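Local coordinates for protein 3-phytase (PDB 2WNH) that probably removes phosphate from phytate as a histidine acid phosphatase, beginning at the 3-position of the inositol ring, at residues Leu361-Gly369 with Thr377-Leu388. The protein carries 3 engineered substitutions. Sequence-based numbering, arbitrary orientation. Where two conformers were deposited one is given.
Sequences LRQEWRQPG and TLCPFQAAITAL
Over one face of the Trp365 indole lies Leu388, whose CD2 makes a CH-pi contact 3.9 Å from the centroid of the five-membered ring, 20° off its normal. Ala387 CB comes up at the edge, near the ring plane, while Cys379 SG (3.8 Å from Trp365 CZ3) and Ala384 CB approach obliquely. The small methyls of Ala384 and Ala387 suit this helix face because they leave room for the broad indole beside it; with chi1 at 175°, Trp365 carries its ring away from its own N, toward the side chains of helix 381-388. Phe303 meets the same indole edge-to-face.

At Glu364, the carboxylate takes Thr377 N on the syn side of OE2 in a nearly straight bond of 2.8 Å, with the donor 29° out of the carboxylate plane. Arg337 adds a salt bridge to OE2, and together the two probably favour the charged carboxylate. A water lies within hydrogen-bonding distance of both Trp365 O and Thr377 O.

The Gln367 amide reaches the helix's first turn: NE2 bonds weakly to Ala383 O (3.2 Å) and, through a second water, to Pro380 O. Pro380 directly precedes the helix, where lacking an N-H costs no helical bond, and its O accepts from Ala384 N.

Cys379 also pairs with Cys370 in a disulfide, tying the loop after strand 361-364 to a strand-to-helix junction at the border of the mixed central sheet of the histidine phosphatase fold.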
ATOM      1  N   LEU B 361      10.707  -5.925  25.101  1.00 17.88           N
ATOM      2  CA  LEU B 361      10.899  -6.289  26.498  1.00 17.79           C
ATOM      3  C   LEU B 361      10.285  -5.197  27.362  1.00 17.70           C
ATOM      4  O   LEU B 361      10.481  -4.022  27.079  1.00 17.53           O
ATOM      5  CB  LEU B 361      12.384  -6.414  26.798  1.00 18.76           C
ATOM      6  CG  LEU B 361      13.138  -7.394  25.887  1.00 16.12           C
ATOM      7  CD1 LEU B 361      14.640  -7.380  26.217  1.00 18.89           C
ATOM      8  CD2 LEU B 361      12.558  -8.811  25.955  1.00 17.23           C
ATOM      9  N   ARG B 362       9.543  -5.570  28.406  1.00 17.51           N
ATOM     10  CA  ARG B 362       8.853  -4.571  29.198  1.00 17.86           C
ATOM     11  C   ARG B 362       8.765  -4.966  30.669  1.00 19.21           C
ATOM     12  O   ARG B 362       8.594  -6.162  30.989  1.00 20.55           O
ATOM     13  CB  ARG B 362       7.432  -4.379  28.634  1.00 20.04           C
ATOM     14  CG  ARG B 362       6.712  -3.151  29.147  1.00 25.95           C
ATOM     15  CD  ARG B 362       5.357  -2.933  28.442  1.00 31.90           C
ATOM     16  NE  ARG B 362       5.387  -3.280  27.021  1.00 38.32           N
ATOM     17  CZ  ARG B 362       4.832  -4.377  26.505  1.00 38.14           C
ATOM     18  NH1 ARG B 362       4.182  -5.234  27.284  1.00 41.22           N
ATOM     19  NH2 ARG B 362       4.919  -4.607  25.205  1.00 37.52           N
ATOM     20  N   GLN B 363       8.877  -3.974  31.556  1.00 17.55           N
ATOM     21  CA  GLN B 363       8.585  -4.193  32.967  1.00 18.20           C
ATOM     22  C   GLN B 363       7.707  -3.076  33.504  1.00 17.32           C
ATOM     23  O   GLN B 363       7.974  -1.891  33.304  1.00 16.08           O
ATOM     24  CB  GLN B 363       9.868  -4.314  33.798  1.00 18.80           C
ATOM     25  CG  GLN B 363       9.565  -4.682  35.250  1.00 21.29           C
ATOM     26  CD  GLN B 363      10.800  -5.140  36.016  1.00 25.43           C
ATOM     27  OE1 GLN B 363      11.778  -5.655  35.434  1.00 24.90           O
ATOM     28  NE2 GLN B 363      10.755  -4.972  37.338  1.00 24.47           N
ATOM     29  N   GLU B 364       6.631  -3.464  34.171  1.00 17.21           N
ATOM     30  CA  GLU B 364       5.725  -2.468  34.713  1.00 17.14           C
ATOM     31  C   GLU B 364       5.994  -2.197  36.188  1.00 19.06           C
ATOM     32  O   GLU B 364       6.330  -3.115  36.937  1.00 18.88           O
ATOM     33  CB  GLU B 364       4.282  -2.980  34.566  1.00 18.05           C
ATOM     34  CG  GLU B 364       3.848  -3.292  33.142  1.00 19.62           C
ATOM     35  CD  GLU B 364       2.424  -3.817  33.117  1.00 21.82           C
ATOM     36  OE1 GLU B 364       2.183  -4.950  33.668  1.00 20.87           O
ATOM     37  OE2 GLU B 364       1.550  -3.099  32.566  1.00 19.62           O
ATOM     38  N   TRP B 365       5.846  -0.941  36.591  1.00 18.11           N
ATOM     39  CA  TRP B 365       5.839  -0.535  38.002  1.00 18.46           C
ATOM     40  C   TRP B 365       4.500  -0.902  38.627  1.00 18.89           C
ATOM     41  O   TRP B 365       3.465  -0.918  37.942  1.00 18.16           O
ATOM     42  CB  TRP B 365       6.051   0.983  38.076  1.00 19.09           C
ATOM     43  CG  TRP B 365       5.962   1.583  39.436  1.00 20.36           C
ATOM     44  CD1 TRP B 365       6.980   1.724  40.347  1.00 21.09           C
ATOM     45  CD2 TRP B 365       4.802   2.181  40.038  1.00 19.44           C
ATOM     46  NE1 TRP B 365       6.512   2.347  41.492  1.00 21.00           N
ATOM     47  CE2 TRP B 365       5.184   2.641  41.324  1.00 20.09           C
ATOM     48  CE3 TRP B 365       3.472   2.363  39.621  1.00 20.17           C
ATOM     49  CZ2 TRP B 365       4.292   3.273  42.183  1.00 21.29           C
ATOM     50  CZ3 TRP B 365       2.588   2.966  40.491  1.00 18.50           C
ATOM     51  CH2 TRP B 365       2.998   3.421  41.753  1.00 21.82           C
ATOM     52  N   ARG B 366       4.508  -1.174  39.924  1.00 19.47           N
ATOM     53  CA  ARG B 366       3.271  -1.432  40.652  1.00 20.16           C
ATOM     54  C   ARG B 366       3.432  -1.100  42.131  1.00 21.14           C
ATOM     55  O   ARG B 366       4.547  -0.947  42.634  1.00 20.50           O
ATOM     56  CB  ARG B 366       2.822  -2.886  40.487  1.00 21.94           C
ATOM     57  CG  ARG B 366       3.810  -3.915  41.031  1.00 24.83           C
ATOM     58  CD  ARG B 366       3.127  -5.276  41.246  1.00 32.55           C
ATOM     59  NE  ARG B 366       2.042  -5.152  42.222  1.00 40.02           N
ATOM     60  CZ  ARG B 366       0.745  -5.312  41.959  1.00 40.12           C
ATOM     61  NH1 ARG B 366       0.329  -5.651  40.740  1.00 41.11           N
ATOM     62  NH2 ARG B 366      -0.143  -5.149  42.934  1.00 39.87           N
ATOM     63  N   GLN B 367       2.298  -0.988  42.804  1.00 21.47           N
ATOM     64  CA  GLN B 367       2.246  -0.840  44.251  1.00 22.37           C
ATOM     65  C   GLN B 367       0.930  -1.443  44.696  1.00 23.17           C
ATOM     66  O   GLN B 367       0.070  -1.712  43.855  1.00 22.25           O
ATOM     67  CB  GLN B 367       2.359   0.626  44.639  1.00 22.78           C
ATOM     68  CG  GLN B 367       1.174   1.527  44.237  1.00 22.38           C
ATOM     69  CD  GLN B 367       1.301   2.911  44.865  1.00 24.32           C
ATOM     70  OE1 GLN B 367       2.203   3.152  45.673  1.00 24.43           O
ATOM     71  NE2 GLN B 367       0.403   3.821  44.500  1.00 23.94           N
ATOM     72  N   PRO B 368       0.765  -1.719  46.009  1.00 24.69           N
ATOM     73  CA  PRO B 368      -0.535  -2.252  46.455  1.00 23.94           C
ATOM     74  C   PRO B 368      -1.717  -1.436  45.931  1.00 22.45           C
ATOM     75  O   PRO B 368      -1.649  -0.196  45.877  1.00 23.01           O
ATOM     76  CB  PRO B 368      -0.441  -2.140  47.984  1.00 24.96           C
ATOM     77  CG  PRO B 368       1.039  -2.346  48.254  1.00 26.30           C
ATOM     78  CD  PRO B 368       1.738  -1.620  47.123  1.00 26.62           C
ATOM     79  N   GLY B 369      -2.790  -2.123  45.536  1.00 21.50           N
ATOM     80  CA  GLY B 369      -3.955  -1.446  44.944  1.00 20.33           C
ATOM     81  C   GLY B 369      -3.979  -1.461  43.422  1.00 21.34           C
ATOM     82  O   GLY B 369      -5.028  -1.185  42.811  1.00 21.72           O
ATOM     83  N   THR B 377      -0.909  -3.394  33.803  1.00 16.86           N
ATOM     84  CA  THR B 377      -1.081  -3.123  35.246  1.00 17.05           C
ATOM     85  C   THR B 377      -1.516  -1.688  35.446  1.00 16.58           C
ATOM     86  O   THR B 377      -0.746  -0.757  35.154  1.00 17.61           O
ATOM     87  CB  THR B 377       0.240  -3.409  36.035  1.00 16.80           C
ATOM     88  OG1 THR B 377       0.650  -4.769  35.793  1.00 17.81           O
ATOM     89  CG2 THR B 377       0.068  -3.191  37.547  1.00 18.22           C
ATOM     90  N   LEU B 378      -2.758  -1.510  35.927  1.00 16.33           N
ATOM     91  CA  LEU B 378      -3.352  -0.202  36.122  1.00 17.29           C
ATOM     92  C   LEU B 378      -3.469   0.130  37.609  1.00 18.82           C
ATOM     93  O   LEU B 378      -3.944  -0.680  38.404  1.00 18.52           O
ATOM     94  CB  LEU B 378      -4.730  -0.133  35.434  1.00 18.24           C
ATOM     95  CG  LEU B 378      -4.788   0.350  33.970  1.00 22.56           C
ATOM     96  CD1 LEU B 378      -3.636  -0.044  33.071  1.00 22.49           C
ATOM     97  CD2 LEU B 378      -6.139  -0.010  33.324  1.00 21.44           C
ATOM     98  N   CYS B 379      -3.016   1.331  37.961  1.00 18.35           N
ATOM     99  CA  CYS B 379      -2.911   1.781  39.351  1.00 18.94           C
ATOM    100  C   CYS B 379      -3.820   2.991  39.590  1.00 19.32           C
ATOM    101  O   CYS B 379      -3.780   3.952  38.812  1.00 19.24           O
ATOM    102  CB  CYS B 379      -1.443   2.146  39.632  1.00 18.91           C
ATOM    103  SG  CYS B 379      -0.320   0.732  39.350  0.75 20.09           S
ATOM    104  N   PRO B 380      -4.646   2.969  40.662  1.00 19.77           N
ATOM    105  CA  PRO B 380      -5.466   4.156  40.925  1.00 18.77           C
ATOM    106  C   PRO B 380      -4.661   5.442  40.774  1.00 19.35           C
ATOM    107  O   PRO B 380      -3.588   5.599  41.378  1.00 18.93           O
ATOM    108  CB  PRO B 380      -5.951   3.920  42.367  1.00 19.89           C
ATOM    109  CG  PRO B 380      -6.101   2.432  42.407  1.00 19.59           C
ATOM    110  CD  PRO B 380      -4.898   1.910  41.662  1.00 20.29           C
ATOM    111  N   PHE B 381      -5.193   6.364  39.986  1.00 17.75           N
ATOM    112  CA  PHE B 381      -4.407   7.464  39.425  1.00 18.37           C
ATOM    113  C   PHE B 381      -3.768   8.373  40.487  1.00 18.47           C
ATOM    114  O   PHE B 381      -2.544   8.560  40.463  1.00 18.46           O
ATOM    115  CB  PHE B 381      -5.252   8.299  38.432  1.00 17.43           C
ATOM    116  CG  PHE B 381      -4.472   9.378  37.739  1.00 19.21           C
ATOM    117  CD1 PHE B 381      -3.761   9.091  36.565  1.00 18.00           C
ATOM    118  CD2 PHE B 381      -4.449  10.683  38.239  1.00 21.28           C
ATOM    119  CE1 PHE B 381      -3.025  10.096  35.903  1.00 20.40           C
ATOM    120  CE2 PHE B 381      -3.730  11.696  37.587  1.00 23.18           C
ATOM    121  CZ  PHE B 381      -3.004  11.398  36.427  1.00 20.94           C
ATOM    122  N   GLN B 382      -4.567   8.939  41.408  1.00 19.81           N
ATOM    123  CA  GLN B 382      -3.995   9.900  42.383  1.00 20.64           C
ATOM    124  C   GLN B 382      -2.945   9.285  43.313  1.00 20.17           C
ATOM    125  O   GLN B 382      -1.887   9.878  43.557  1.00 20.29           O
ATOM    126  CB  GLN B 382      -5.083  10.581  43.220  0.80 21.87           C
ATOM    127  CG  GLN B 382      -4.536  11.764  44.030  0.80 25.76           C
ATOM    128  CD  GLN B 382      -3.643  12.679  43.191  0.80 30.07           C
ATOM    129  OE1 GLN B 382      -4.090  13.227  42.173  0.80 33.29           O
ATOM    130  NE2 GLN B 382      -2.375  12.830  43.601  0.80 28.24           N
ATOM    131  N   ALA B 383      -3.251   8.102  43.843  1.00 19.74           N
ATOM    132  CA  ALA B 383      -2.310   7.372  44.685  1.00 19.50           C
ATOM    133  C   ALA B 383      -1.008   7.040  43.956  1.00 19.15           C
ATOM    134  O   ALA B 383       0.053   6.988  44.580  1.00 18.97           O
ATOM    135  CB  ALA B 383      -2.956   6.083  45.207  1.00 18.84           C
ATOM    136  N   ALA B 384      -1.089   6.775  42.646  1.00 18.91           N
ATOM    137  CA  ALA B 384       0.103   6.465  41.860  1.00 18.83           C
ATOM    138  C   ALA B 384       0.964   7.715  41.692  1.00 19.27           C
ATOM    139  O   ALA B 384       2.189   7.682  41.913  1.00 18.53           O
ATOM    140  CB  ALA B 384      -0.294   5.880  40.512  1.00 19.71           C
ATOM    141  N   ILE B 385       0.322   8.820  41.320  1.00 18.11           N
ATOM    142  CA  ILE B 385       1.000  10.119  41.215  1.00 20.14           C
ATOM    143  C   ILE B 385       1.714  10.497  42.519  1.00 21.14           C
ATOM    144  O   ILE B 385       2.875  10.907  42.501  1.00 21.15           O
ATOM    145  CB  ILE B 385       0.006  11.220  40.789  1.00 21.11           C
ATOM    146  CG1 ILE B 385      -0.583  10.888  39.395  1.00 20.66           C
ATOM    147  CG2 ILE B 385       0.654  12.606  40.850  1.00 24.00           C
ATOM    148  CD1 ILE B 385       0.391  11.045  38.227  1.00 19.89           C
ATOM    149  N   THR B 386       1.013  10.350  43.636  1.00 21.73           N
ATOM    150  CA  THR B 386       1.574  10.674  44.951  1.00 22.43           C
ATOM    151  C   THR B 386       2.785   9.816  45.275  1.00 20.77           C
ATOM    152  O   THR B 386       3.812  10.333  45.718  1.00 22.69           O
ATOM    153  CB  THR B 386       0.518  10.519  46.052  1.00 21.55           C
ATOM    154  OG1 THR B 386      -0.541  11.454  45.804  1.00 23.35           O
ATOM    155  CG2 THR B 386       1.128  10.814  47.446  1.00 23.67           C
ATOM    156  N   ALA B 387       2.663   8.511  45.064  1.00 21.59           N
ATOM    157  CA  ALA B 387       3.767   7.601  45.329  1.00 20.96           C
ATOM    158  C   ALA B 387       4.978   7.880  44.441  1.00 21.06           C
ATOM    159  O   ALA B 387       6.124   7.907  44.917  1.00 20.26           O
ATOM    160  CB  ALA B 387       3.319   6.140  45.204  1.00 20.26           C
ATOM    161  N   LEU B 388       4.730   8.117  43.155  1.00 20.06           N
ATOM    162  CA  LEU B 388       5.832   8.351  42.216  1.00 18.98           C
ATOM    163  C   LEU B 388       6.552   9.676  42.458  1.00 18.67           C
ATOM    164  O   LEU B 388       7.732   9.825  42.094  1.00 20.66           O
ATOM    165  CB  LEU B 388       5.324   8.301  40.766  1.00 19.18           C
ATOM    166  CG  LEU B 388       4.922   6.899  40.298  1.00 20.76           C
ATOM    167  CD1 LEU B 388       4.072   7.021  39.014  1.00 20.82           C
ATOM    168  CD2 LEU B 388       6.097   5.961  40.069  1.00 16.84           C
TER
HETATM  169  O   HOH W   1       1.934   0.203  35.891  1.00 19.73           O
HETATM  170  O   HOH W   2      -1.922   3.502  42.717  1.00 22.25           O